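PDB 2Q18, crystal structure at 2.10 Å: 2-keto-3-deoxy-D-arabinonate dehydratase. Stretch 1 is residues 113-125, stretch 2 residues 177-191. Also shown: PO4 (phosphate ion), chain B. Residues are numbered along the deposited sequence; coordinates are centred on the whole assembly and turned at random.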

# COMPACT_ATOMS: atom_id res chain seq x y z
N PRO A 113 30.22 23.27 -16.34
CA PRO A 113 30.66 22.93 -14.99
C PRO A 113 30.73 21.42 -14.77
O PRO A 113 30.19 20.65 -15.57
CB PRO A 113 29.57 23.54 -14.11
CG PRO A 113 28.34 23.49 -14.95
CD PRO A 113 28.82 23.75 -16.36
N GLU A 114 31.41 21.00 -13.70
CA GLU A 114 31.42 19.60 -13.31
C GLU A 114 30.13 19.26 -12.57
O GLU A 114 29.73 19.96 -11.64
CB GLU A 114 32.63 19.30 -12.42
CG GLU A 114 32.74 17.83 -12.03
CD GLU A 114 33.64 17.60 -10.84
OE1 GLU A 114 33.78 18.52 -10.01
OE2 GLU A 114 34.21 16.50 -10.73
N ILE A 115 29.48 18.18 -13.00
CA ILE A 115 28.28 17.65 -12.35
C ILE A 115 28.47 16.14 -12.20
O ILE A 115 28.79 15.46 -13.18
CB ILE A 115 26.99 17.92 -13.20
CG1 ILE A 115 26.69 19.43 -13.32
CG2 ILE A 115 25.78 17.15 -12.66
CD1 ILE A 115 26.29 20.14 -12.03
N PHE A 116 28.29 15.62 -10.99
CA PHE A 116 28.42 14.18 -10.75
C PHE A 116 27.30 13.65 -9.87
O PHE A 116 26.71 14.39 -9.09
CB PHE A 116 29.80 13.84 -10.16
CG PHE A 116 30.11 14.54 -8.86
CD1 PHE A 116 29.78 13.95 -7.64
CD2 PHE A 116 30.74 15.78 -8.85
CE1 PHE A 116 30.05 14.59 -6.43
CE2 PHE A 116 31.02 16.43 -7.65
CZ PHE A 116 30.68 15.84 -6.44
N PHE A 117 27.00 12.36 -10.00
CA PHE A 117 26.05 11.70 -9.11
C PHE A 117 26.76 11.37 -7.80
O PHE A 117 27.84 10.77 -7.81
CB PHE A 117 25.49 10.42 -9.75
CG PHE A 117 24.40 9.75 -8.95
CD1 PHE A 117 24.70 8.68 -8.10
CD2 PHE A 117 23.09 10.19 -9.04
CE1 PHE A 117 23.69 8.06 -7.35
CE2 PHE A 117 22.07 9.58 -8.29
CZ PHE A 117 22.38 8.51 -7.45
N LYS A 118 26.14 11.75 -6.68
CA LYS A 118 26.78 11.62 -5.37
C LYS A 118 26.23 10.46 -4.53
O LYS A 118 27.01 9.64 -4.04
CB LYS A 118 26.69 12.94 -4.60
CG LYS A 118 27.17 12.88 -3.13
CD LYS A 118 28.63 12.44 -3.01
CE LYS A 118 29.00 12.20 -1.55
NZ LYS A 118 30.42 11.75 -1.40
N ALA A 119 24.91 10.39 -4.37
CA ALA A 119 24.33 9.39 -3.50
C ALA A 119 22.86 9.08 -3.79
O ALA A 119 22.13 9.91 -4.32
CB ALA A 119 24.49 9.81 -2.01
N THR A 120 22.48 7.87 -3.42
CA THR A 120 21.08 7.49 -3.25
C THR A 120 20.74 7.78 -1.77
O THR A 120 21.66 7.95 -0.96
CB THR A 120 20.89 6.00 -3.55
OG1 THR A 120 21.86 5.24 -2.81
CG2 THR A 120 21.07 5.73 -5.05
N PRO A 121 19.44 7.86 -1.42
CA PRO A 121 19.06 8.20 -0.04
C PRO A 121 19.65 7.26 1.04
O PRO A 121 19.99 7.73 2.13
CB PRO A 121 17.52 8.13 -0.05
CG PRO A 121 17.15 7.38 -1.29
CD PRO A 121 18.25 7.67 -2.27
N ASN A 122 19.77 5.97 0.74
CA ASN A 122 20.30 5.00 1.68
C ASN A 122 21.82 5.12 1.92
O ASN A 122 22.34 4.54 2.86
CB ASN A 122 19.95 3.57 1.25
CG ASN A 122 20.61 3.18 -0.07
OD1 ASN A 122 20.46 3.88 -1.08
ND2 ASN A 122 21.34 2.07 -0.06
N ARG A 123 22.51 5.84 1.04
CA ARG A 123 23.94 6.10 1.20
C ARG A 123 24.19 7.41 1.96
O ARG A 123 25.34 7.75 2.24
CB ARG A 123 24.65 6.12 -0.16
CG ARG A 123 24.77 4.75 -0.84
CD ARG A 123 25.51 4.87 -2.17
NE ARG A 123 25.72 3.58 -2.83
CZ ARG A 123 24.86 3.01 -3.67
NH1 ARG A 123 23.71 3.59 -3.96
NH2 ARG A 123 25.16 1.83 -4.22
N CYS A 124 23.12 8.13 2.29
CA CYS A 124 23.22 9.37 3.05
C CYS A 124 22.93 9.14 4.53
O CYS A 124 22.18 8.22 4.89
CB CYS A 124 22.23 10.41 2.52
SG CYS A 124 22.43 10.83 0.79
N VAL A 125 23.51 9.99 5.37
CA VAL A 125 23.23 9.99 6.81
C VAL A 125 22.89 11.41 7.23
O VAL A 125 23.04 12.35 6.45
CB VAL A 125 24.42 9.44 7.65
CG1 VAL A 125 24.82 8.05 7.17
CG2 VAL A 125 25.61 10.39 7.63
N TYR A 177 38.46 7.19 -11.20
CA TYR A 177 38.08 6.58 -9.92
C TYR A 177 37.16 7.48 -9.09
O TYR A 177 36.77 7.12 -7.97
CB TYR A 177 39.32 6.22 -9.08
CG TYR A 177 40.24 5.17 -9.68
CD1 TYR A 177 39.74 4.12 -10.45
CD2 TYR A 177 41.61 5.21 -9.43
CE1 TYR A 177 40.59 3.15 -10.98
CE2 TYR A 177 42.47 4.25 -9.96
CZ TYR A 177 41.95 3.22 -10.73
OH TYR A 177 42.80 2.27 -11.25
N LEU A 178 36.81 8.64 -9.63
CA LEU A 178 35.96 9.60 -8.92
C LEU A 178 34.66 9.00 -8.36
O LEU A 178 34.33 9.24 -7.19
CB LEU A 178 35.67 10.85 -9.76
CG LEU A 178 35.09 12.04 -8.98
CD1 LEU A 178 36.15 12.71 -8.11
CD2 LEU A 178 34.44 13.05 -9.91
N PRO A 179 33.90 8.21 -9.17
CA PRO A 179 32.68 7.59 -8.62
C PRO A 179 32.94 6.74 -7.37
O PRO A 179 32.19 6.84 -6.39
CB PRO A 179 32.17 6.72 -9.77
CG PRO A 179 32.72 7.38 -11.00
CD PRO A 179 34.07 7.89 -10.60
N GLN A 180 33.99 5.91 -7.41
CA GLN A 180 34.39 5.10 -6.26
C GLN A 180 34.78 5.96 -5.06
O GLN A 180 34.53 5.58 -3.91
CB GLN A 180 35.55 4.17 -6.63
CG GLN A 180 35.17 3.00 -7.52
CD GLN A 180 36.36 2.12 -7.85
OE1 GLN A 180 36.79 1.31 -7.03
NE2 GLN A 180 36.89 2.28 -9.06
N SER A 181 35.39 7.11 -5.33
CA SER A 181 35.83 8.02 -4.29
C SER A 181 34.67 8.79 -3.66
O SER A 181 34.82 9.38 -2.58
CB SER A 181 36.86 9.00 -4.84
OG SER A 181 36.23 10.08 -5.50
N LYS A 182 33.52 8.77 -4.34
CA LYS A 182 32.37 9.60 -3.97
C LYS A 182 31.13 8.83 -3.50
O LYS A 182 30.36 9.36 -2.70
CB LYS A 182 31.95 10.49 -5.15
CG LYS A 182 32.94 11.59 -5.52
CD LYS A 182 32.81 12.79 -4.61
CE LYS A 182 33.71 13.92 -5.07
NZ LYS A 182 33.62 15.08 -4.14
N ILE A 183 30.94 7.62 -4.01
CA ILE A 183 29.67 6.88 -3.83
C ILE A 183 29.88 5.57 -3.07
O ILE A 183 30.45 4.62 -3.60
CB ILE A 183 28.96 6.58 -5.20
CG1 ILE A 183 28.96 7.81 -6.11
CG2 ILE A 183 27.53 6.07 -4.96
CD1 ILE A 183 28.60 7.51 -7.58
N TYR A 184 29.38 5.54 -1.83
CA TYR A 184 29.50 4.38 -0.95
C TYR A 184 28.66 4.61 0.31
O TYR A 184 28.16 5.71 0.53
CB TYR A 184 30.98 4.10 -0.61
CG TYR A 184 31.70 5.27 0.05
CD1 TYR A 184 31.73 5.39 1.44
CD2 TYR A 184 32.34 6.24 -0.72
CE1 TYR A 184 32.38 6.46 2.05
CE2 TYR A 184 33.00 7.32 -0.11
CZ TYR A 184 33.01 7.42 1.27
OH TYR A 184 33.65 8.46 1.89
N ALA A 185 28.49 3.57 1.14
CA ALA A 185 27.69 3.70 2.35
C ALA A 185 28.30 4.75 3.28
O ALA A 185 29.47 4.65 3.65
CB ALA A 185 27.55 2.36 3.07
N GLY A 186 27.51 5.76 3.63
CA GLY A 186 27.96 6.84 4.50
C GLY A 186 28.85 7.88 3.83
O GLY A 186 29.60 8.59 4.51
N CYS A 187 28.75 7.99 2.50
CA CYS A 187 29.59 8.92 1.73
C CYS A 187 29.09 10.36 1.81
O CYS A 187 29.74 11.29 1.31
CB CYS A 187 29.63 8.49 0.27
SG CYS A 187 28.03 8.65 -0.60
N CYS A 188 27.94 10.54 2.44
CA CYS A 188 27.21 11.79 2.34
C CYS A 188 26.40 12.07 3.60
O CYS A 188 25.72 11.18 4.11
CB CYS A 188 26.27 11.68 1.13
SG CYS A 188 25.37 13.14 0.78
N ALA A 189 26.46 13.31 4.10
CA ALA A 189 25.66 13.73 5.25
C ALA A 189 25.02 15.09 5.02
O ALA A 189 25.63 15.95 4.38
CB ALA A 189 26.51 13.77 6.51
N PHE A 190 23.82 15.29 5.54
CA PHE A 190 23.16 16.59 5.40
C PHE A 190 22.16 16.91 6.50
O PHE A 190 21.64 16.02 7.17
CB PHE A 190 22.51 16.75 4.00
CG PHE A 190 21.27 15.91 3.79
CD1 PHE A 190 20.01 16.47 3.98
CD2 PHE A 190 21.37 14.59 3.39
CE1 PHE A 190 18.85 15.70 3.78
CE2 PHE A 190 20.23 13.81 3.19
CZ PHE A 190 18.97 14.37 3.39
N GLY A 191 21.90 18.20 6.67
CA GLY A 191 21.03 18.69 7.72
C GLY A 191 21.72 19.78 8.53
O GLY A 191 22.59 20.48 8.01
P PO4 B . 35.48 17.03 -7.34
O1 PO4 B . 35.35 16.77 -5.86
O2 PO4 B . 34.76 15.95 -8.10
O3 PO4 B . 34.89 18.38 -7.65
O4 PO4 B . 36.94 17.03 -7.75
O HOH W 1 24.68 4.71 4.25

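The backbones pair where Val 125 and Ala 189 form a parallel bridge, in which Val 125 N donates to Cys 188 O (2.8 Å) and Val 125 O accepts from Phe 190 N (3.2 Å), so that one residue bonds to both neighbours of its partner. Just before it, Arg 123 O meets the type II turn from Tyr 184 to Cys 187, receiving weak, bent hydrogen bonds from Gly 186 N (3.3 Å) and Cys 187 N (3.4 Å). A water links Asn 122 O to Gly 186 N, the latter weakly. One side chain bonds to backbone: the CA-to-CB bond of Lys 118 points away from the other stretch, yet its long chain returns, and NZ donates to Lys 182 O (2.7 Å) and Cys 187 O (2.8 Å), so one ammonium group holds the carbonyls of Lys 182 and Cys 187 together. In the apolar packing, Ile 183 CD1 lies at the ring edge of Phe 117, 4.1 Å from Phe 117 CD1. Cys 124 SG and Cys 188 SG are 3.7 Å apart, in contact but too far for a disulfide. Val 125 CG2 packs on Ala 189 CB (3.7 Å). Ile 183 CG2 lies over one face of the Arg 123 guanidinium. At the phosphate, Lys 182 NZ donates to O1 of the ion (3.0 Å), and Glu 114 OE1 lies 2.6 Å from its O3, so the ion touches both stretches.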